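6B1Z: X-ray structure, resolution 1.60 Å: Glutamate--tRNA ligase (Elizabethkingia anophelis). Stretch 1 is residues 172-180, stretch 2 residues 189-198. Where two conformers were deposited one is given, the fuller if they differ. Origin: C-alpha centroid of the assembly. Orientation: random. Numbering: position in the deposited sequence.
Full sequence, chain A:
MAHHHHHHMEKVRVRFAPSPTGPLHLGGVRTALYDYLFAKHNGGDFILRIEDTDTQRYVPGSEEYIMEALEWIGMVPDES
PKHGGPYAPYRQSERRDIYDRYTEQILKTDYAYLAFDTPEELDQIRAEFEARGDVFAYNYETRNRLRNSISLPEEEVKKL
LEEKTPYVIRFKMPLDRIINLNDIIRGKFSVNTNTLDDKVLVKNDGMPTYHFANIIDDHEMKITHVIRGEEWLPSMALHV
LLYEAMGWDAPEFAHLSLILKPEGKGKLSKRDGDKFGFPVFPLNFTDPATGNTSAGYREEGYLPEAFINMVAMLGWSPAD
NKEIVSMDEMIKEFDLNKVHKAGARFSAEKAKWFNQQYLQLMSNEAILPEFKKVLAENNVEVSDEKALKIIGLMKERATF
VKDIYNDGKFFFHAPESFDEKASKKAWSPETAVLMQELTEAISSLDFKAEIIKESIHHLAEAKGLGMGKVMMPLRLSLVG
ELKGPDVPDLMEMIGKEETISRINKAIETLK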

ATOM      1  N   LYS A 172     -28.482  18.086  13.906  1.00 15.86           N
ATOM      2  CA  LYS A 172     -28.653  18.968  15.072  1.00 15.75           C
ATOM      3  C   LYS A 172     -27.963  18.345  16.286  1.00 13.72           C
ATOM      4  O   LYS A 172     -28.529  17.483  16.969  1.00 17.02           O
ATOM      5  CB  LYS A 172     -30.131  19.219  15.333  1.00 16.46           C
ATOM      6  CG  LYS A 172     -30.399  20.274  16.408  1.00 15.63           C
ATOM      7  CD  LYS A 172     -31.904  20.443  16.592  1.00 23.82           C
ATOM      8  CE  LYS A 172     -32.218  21.475  17.654  1.00 32.40           C
ATOM      9  NZ  LYS A 172     -32.024  20.925  19.016  1.00 35.73           N
ATOM     10  N   MET A 173     -26.745  18.793  16.574  1.00 14.65           N
ATOM     11  CA  MET A 173     -25.998  18.218  17.688  1.00 14.44           C
ATOM     12  C   MET A 173     -26.740  18.478  18.991  1.00 15.51           C
ATOM     13  O   MET A 173     -27.110  19.630  19.266  1.00 16.17           O
ATOM     14  CB  MET A 173     -24.597  18.811  17.799  1.00 18.98           C
ATOM     15  CG  MET A 173     -23.523  17.956  17.220  1.00 30.87           C
ATOM     16  SD  MET A 173     -23.362  16.359  18.051  1.00 18.70           S
ATOM     17  CE  MET A 173     -22.571  15.519  16.668  1.00 25.22           C
ATOM     18  N   PRO A 174     -26.982  17.445  19.804  1.00 15.05           N
ATOM     19  CA  PRO A 174     -27.609  17.647  21.115  1.00 14.11           C
ATOM     20  C   PRO A 174     -26.818  18.608  21.992  1.00 13.78           C
ATOM     21  O   PRO A 174     -25.596  18.728  21.874  1.00 15.81           O
ATOM     22  CB  PRO A 174     -27.614  16.236  21.726  1.00 17.06           C
ATOM     23  CG  PRO A 174     -27.589  15.305  20.548  1.00 16.15           C
ATOM     24  CD  PRO A 174     -26.804  16.016  19.464  1.00 15.79           C
ATOM     25  N   LEU A 175     -27.545  19.291  22.879  1.00 14.30           N
ATOM     26  CA  LEU A 175     -26.944  20.131  23.915  1.00 14.34           C
ATOM     27  C   LEU A 175     -26.361  19.276  25.044  1.00 14.51           C
ATOM     28  O   LEU A 175     -27.083  18.502  25.684  1.00 16.62           O
ATOM     29  CB  LEU A 175     -27.992  21.102  24.458  1.00 15.49           C
ATOM     30  CG  LEU A 175     -27.550  21.998  25.634  1.00 13.86           C
ATOM     31  CD1 LEU A 175     -26.354  22.846  25.236  1.00 14.44           C
ATOM     32  CD2 LEU A 175     -28.689  22.867  26.131  1.00 16.08           C
ATOM     33  N   ASP A 176     -25.054  19.430  25.298  1.00 14.61           N
ATOM     34  CA  ASP A 176     -24.410  18.941  26.520  1.00 13.18           C
ATOM     35  C   ASP A 176     -24.792  17.493  26.844  1.00 13.30           C
ATOM     36  O   ASP A 176     -25.290  17.165  27.921  1.00 16.81           O
ATOM     37  CB  ASP A 176     -24.755  19.880  27.683  1.00 15.40           C
ATOM     38  CG  ASP A 176     -23.952  19.591  28.946  1.00 20.16           C
ATOM     39  OD1 ASP A 176     -22.935  18.881  28.870  1.00 18.42           O
ATOM     40  OD2 ASP A 176     -24.357  20.065  30.042  1.00 17.68           O
ATOM     41  N   ARG A 177     -24.541  16.614  25.875  1.00 13.77           N
ATOM     42  CA  ARG A 177     -24.839  15.202  26.028  1.00 14.93           C
ATOM     43  C   ARG A 177     -23.535  14.420  25.975  1.00 13.34           C
ATOM     44  O   ARG A 177     -22.691  14.680  25.109  1.00 14.97           O
ATOM     45  CB  ARG A 177     -25.815  14.749  24.936  1.00 15.69           C
ATOM     46  CG  ARG A 177     -26.226  13.296  25.079  1.00 15.76           C
ATOM     47  CD  ARG A 177     -27.283  12.908  24.036  1.00 17.34           C
ATOM     48  NE  ARG A 177     -27.369  11.457  23.971  1.00 18.51           N
ATOM     49  CZ  ARG A 177     -28.065  10.803  23.043  1.00 20.54           C
ATOM     50  NH1 ARG A 177     -28.782  11.484  22.158  1.00 19.55           N
ATOM     51  NH2 ARG A 177     -28.060   9.475  23.022  1.00 26.54           N
ATOM     52  N   ILE A 178     -23.371  13.475  26.902  1.00 15.94           N
ATOM     53  CA  ILE A 178     -22.188  12.618  26.930  1.00 15.61           C
ATOM     54  C   ILE A 178     -22.473  11.367  26.107  1.00 15.17           C
ATOM     55  O   ILE A 178     -23.428  10.637  26.390  1.00 19.22           O
ATOM     56  CB  ILE A 178     -21.804  12.252  28.367  1.00 18.65           C
ATOM     57  CG1 ILE A 178     -21.456  13.515  29.139  1.00 19.56           C
ATOM     58  CG2 ILE A 178     -20.637  11.271  28.357  1.00 19.12           C
ATOM     59  CD1 ILE A 178     -21.279  13.287  30.618  1.00 23.89           C
ATOM     60  N   ILE A 179     -21.659  11.135  25.083  1.00 15.31           N
ATOM     61  CA  ILE A 179     -21.751   9.947  24.245  1.00 17.84           C
ATOM     62  C   ILE A 179     -20.667   8.981  24.701  1.00 17.33           C
ATOM     63  O   ILE A 179     -19.479   9.327  24.698  1.00 17.29           O
ATOM     64  CB  ILE A 179     -21.583  10.299  22.759  1.00 16.35           C
ATOM     65  CG1 ILE A 179     -22.490  11.471  22.350  1.00 17.33           C
ATOM     66  CG2 ILE A 179     -21.869   9.068  21.902  1.00 18.93           C
ATOM     67  CD1 ILE A 179     -23.967  11.235  22.603  1.00 18.71           C
ATOM     68  N   ASN A 180     -21.061   7.769  25.096  1.00 18.29           N
ATOM     69  CA  ASN A 180     -20.099   6.747  25.515  1.00 17.11           C
ATOM     70  C   ASN A 180     -19.851   5.802  24.344  1.00 19.70           C
ATOM     71  O   ASN A 180     -20.765   5.088  23.912  1.00 24.38           O
ATOM     72  CB  ASN A 180     -20.610   5.993  26.737  1.00 18.79           C
ATOM     73  CG  ASN A 180     -20.846   6.913  27.917  1.00 23.81           C
ATOM     74  OD1 ASN A 180     -19.967   7.675  28.304  1.00 25.04           O
ATOM     75  ND2 ASN A 180     -22.050   6.858  28.483  1.00 33.06           N
ATOM     76  N   PHE A 189     -14.319   5.239  25.405  1.00 15.58           N
ATOM     77  CA  PHE A 189     -14.046   6.649  25.641  1.00 18.50           C
ATOM     78  C   PHE A 189     -15.364   7.396  25.512  1.00 18.56           C
ATOM     79  O   PHE A 189     -16.333   6.885  24.939  1.00 18.22           O
ATOM     80  CB  PHE A 189     -12.988   7.197  24.668  1.00 17.28           C
ATOM     81  CG  PHE A 189     -13.395   7.143  23.227  1.00 20.66           C
ATOM     82  CD1 PHE A 189     -13.289   5.966  22.500  1.00 19.18           C
ATOM     83  CD2 PHE A 189     -13.876   8.277  22.586  1.00 21.43           C
ATOM     84  CE1 PHE A 189     -13.663   5.926  21.160  1.00 23.35           C
ATOM     85  CE2 PHE A 189     -14.248   8.245  21.254  1.00 21.71           C
ATOM     86  CZ  PHE A 189     -14.140   7.066  20.535  1.00 23.33           C
ATOM     87  N   SER A 190     -15.396   8.602  26.074  1.00 17.86           N
ATOM     88  CA  SER A 190     -16.590   9.432  26.064  0.75 18.21           C
ATOM     89  C   SER A 190     -16.299  10.787  25.439  1.00 17.93           C
ATOM     90  O   SER A 190     -15.183  11.310  25.539  1.00 20.92           O
ATOM     91  CB  SER A 190     -17.132   9.649  27.479  0.75 17.68           C
ATOM     92  OG  SER A 190     -17.413   8.408  28.104  0.75 23.25           O
ATOM     93  N   VAL A 191     -17.326  11.359  24.813  1.00 16.84           N
ATOM     94  CA  VAL A 191     -17.263  12.631  24.085  0.54 18.31           C
ATOM     95  C   VAL A 191     -18.500  13.447  24.453  1.00 17.83           C
ATOM     96  O   VAL A 191     -19.610  12.909  24.386  1.00 17.95           O
ATOM     97  CB  VAL A 191     -17.242  12.383  22.558  0.54 20.88           C
ATOM     98  CG1 VAL A 191     -17.430  13.684  21.744  0.54 16.95           C
ATOM     99  CG2 VAL A 191     -15.978  11.619  22.134  0.54 19.00           C
ATOM    100  N   ASN A 192     -18.341  14.728  24.776  1.00 15.78           N
ATOM    101  CA  ASN A 192     -19.492  15.600  24.956  1.00 15.13           C
ATOM    102  C   ASN A 192     -19.868  16.230  23.619  1.00 16.85           C
ATOM    103  O   ASN A 192     -19.006  16.740  22.893  1.00 15.44           O
ATOM    104  CB  ASN A 192     -19.192  16.683  26.005  1.00 14.37           C
ATOM    105  CG  ASN A 192     -20.452  17.418  26.456  1.00 14.17           C
ATOM    106  OD1 ASN A 192     -21.082  18.127  25.672  1.00 15.28           O
ATOM    107  ND2 ASN A 192     -20.824  17.237  27.719  1.00 16.61           N
ATOM    108  N   THR A 193     -21.168  16.214  23.302  1.00 14.06           N
ATOM    109  CA  THR A 193     -21.627  16.797  22.045  1.00 13.66           C
ATOM    110  C   THR A 193     -21.308  18.286  21.913  1.00 13.09           C
ATOM    111  O   THR A 193     -21.296  18.804  20.793  1.00 15.25           O
ATOM    112  CB  THR A 193     -23.136  16.571  21.872  1.00 12.49           C
ATOM    113  OG1 THR A 193     -23.851  17.066  23.015  1.00 13.51           O
ATOM    114  CG2 THR A 193     -23.418  15.105  21.731  1.00 15.14           C
ATOM    115  N   ASN A 194     -21.064  18.988  23.025  1.00 14.87           N
ATOM    116  CA  ASN A 194     -20.670  20.385  22.903  1.00 13.63           C
ATOM    117  C   ASN A 194     -19.352  20.568  22.157  1.00 15.41           C
ATOM    118  O   ASN A 194     -19.061  21.683  21.709  1.00 17.29           O
ATOM    119  CB  ASN A 194     -20.539  21.027  24.287  1.00 14.01           C
ATOM    120  CG  ASN A 194     -21.867  21.258  24.973  1.00 15.81           C
ATOM    121  OD1 ASN A 194     -22.930  21.162  24.367  1.00 16.33           O
ATOM    122  ND2 ASN A 194     -21.804  21.581  26.260  1.00 17.09           N
ATOM    123  N   THR A 195     -18.536  19.521  22.040  1.00 14.99           N
ATOM    124  CA  THR A 195     -17.300  19.597  21.269  1.00 16.09           C
ATOM    125  C   THR A 195     -17.505  19.279  19.793  1.00 15.96           C
ATOM    126  O   THR A 195     -16.531  19.321  19.023  1.00 18.44           O
ATOM    127  CB  THR A 195     -16.236  18.636  21.841  1.00 17.55           C
ATOM    128  OG1 THR A 195     -16.613  17.277  21.581  1.00 17.61           O
ATOM    129  CG2 THR A 195     -16.033  18.837  23.351  1.00 19.11           C
ATOM    130  N   LEU A 196     -18.726  18.951  19.377  1.00 14.69           N
ATOM    131  CA  LEU A 196     -19.008  18.453  18.037  1.00 13.77           C
ATOM    132  C   LEU A 196     -19.839  19.466  17.256  1.00 15.00           C
ATOM    133  O   LEU A 196     -20.432  20.392  17.819  1.00 16.85           O
ATOM    134  CB  LEU A 196     -19.730  17.107  18.118  1.00 14.54           C
ATOM    135  CG  LEU A 196     -19.022  16.037  18.959  1.00 17.90           C
ATOM    136  CD1 LEU A 196     -19.882  14.784  19.042  1.00 18.55           C
ATOM    137  CD2 LEU A 196     -17.617  15.726  18.390  1.00 17.29           C
ATOM    138  N   ASP A 197     -19.904  19.288  15.933  1.00 16.71           N
ATOM    139  CA  ASP A 197     -20.505  20.259  15.028  0.52 15.19           C
ATOM    140  C   ASP A 197     -21.760  19.705  14.370  1.00 16.71           C
ATOM    141  O   ASP A 197     -21.964  18.483  14.294  1.00 19.05           O
ATOM    142  CB  ASP A 197     -19.521  20.677  13.930  0.52 17.57           C
ATOM    143  CG  ASP A 197     -18.214  21.192  14.481  0.52 20.86           C
ATOM    144  OD1 ASP A 197     -18.199  21.632  15.644  0.52 24.57           O
ATOM    145  OD2 ASP A 197     -17.204  21.162  13.747  0.52 29.16           O
ATOM    146  N   ASP A 198     -22.583  20.627  13.861  1.00 15.15           N
ATOM    147  CA  ASP A 198     -23.810  20.309  13.128  1.00 14.46           C
ATOM    148  C   ASP A 198     -23.454  19.953  11.678  1.00 18.44           C
ATOM    149  O   ASP A 198     -23.699  20.722  10.743  1.00 17.09           O
ATOM    150  CB  ASP A 198     -24.767  21.501  13.137  1.00 15.07           C
ATOM    151  CG  ASP A 198     -25.339  21.840  14.521  1.00 17.49           C
ATOM    152  OD1 ASP A 198     -25.178  21.067  15.482  1.00 17.49           O
ATOM    153  OD2 ASP A 198     -25.967  22.922  14.605  1.00 18.58           O
TER
HETATM  154  O   HOH W   1     -23.989  20.944  21.643  1.00 18.09           O

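How do the two backbones meet? Residues 178-180 and 189-192 run as antiparallel strands, their directions 155° apart. Ile179 and Val191 form the hydrogen-bonded pair: Ile179 N donates to Val191 O at 2.8 Å, and Val191 N returns a bond to Ile179 O at 3.0 Å. On either side of it lie the non-hydrogen-bonded pairs Ile178-Asn192 and Asn180-Ser190, whose CA atoms approach to 4.5 Å, against 5.2 Å for Ile179 and Val191. The carbonyl oxygen of Ile179 also receives a CA-H...O contact from Ser190 CA at 3.2 Å.

What happens where the regular pairing ends? The chain of stretch 2 turns into a 3-10 segment at Thr193, and this residue takes over much of the bonding. Its backbone N donates to Arg177 O at 2.8 Å, but the reciprocal bond is not made between main chains: Arg177 N instead donates to the side-chain atom Thr193 OG1 at 3.0 Å. The same hydroxyl gives its proton to Pro174 O, with Thr193 OG1 and Pro174 O 2.7 Å apart. Acting as acceptor and donor at once, it ties together two backbone positions of stretch 1 that lie three residues apart.

How is the turn at Asp176 held? Asp176 has positive phi and psi, 48° and 56°, and two asparagines of stretch 2 meet it. Asp176 N donates to Asn194 OD1 at 2.9 Å, while Asn192 ND2 donates to Asp176 OD1, also at 2.9 Å. The other end of the Asn192 amide looks back to its own stretch, where Asn194 N donates to Asn192 OD1 at 2.8 Å, so one side chain both braces the start of the 3-10 segment and reaches across. A water lies between the stretches here, 2.7 Å from Pro174 O and 2.9 Å from Asn194 OD1.

Which side chains complete the contact? Met173 is buried and points toward stretch 2, where its CE packs 3.6 Å from Leu196 CB and its SD lies 3.8 Å from Thr193 CB. Its backbone is anchored as well, since Met173 N donates to Asp198 OD1 at 3.0 Å. Among the strand residues, Ile179 CG1 comes within 3.8 Å of Thr193 CG2. Ile178, Asn180, Ser190 and Asn192 share the other face of the sheet, and there Ser190 OG donates to Asn180 OD1 at 2.7 Å, linking the side chains of a directly paired couple.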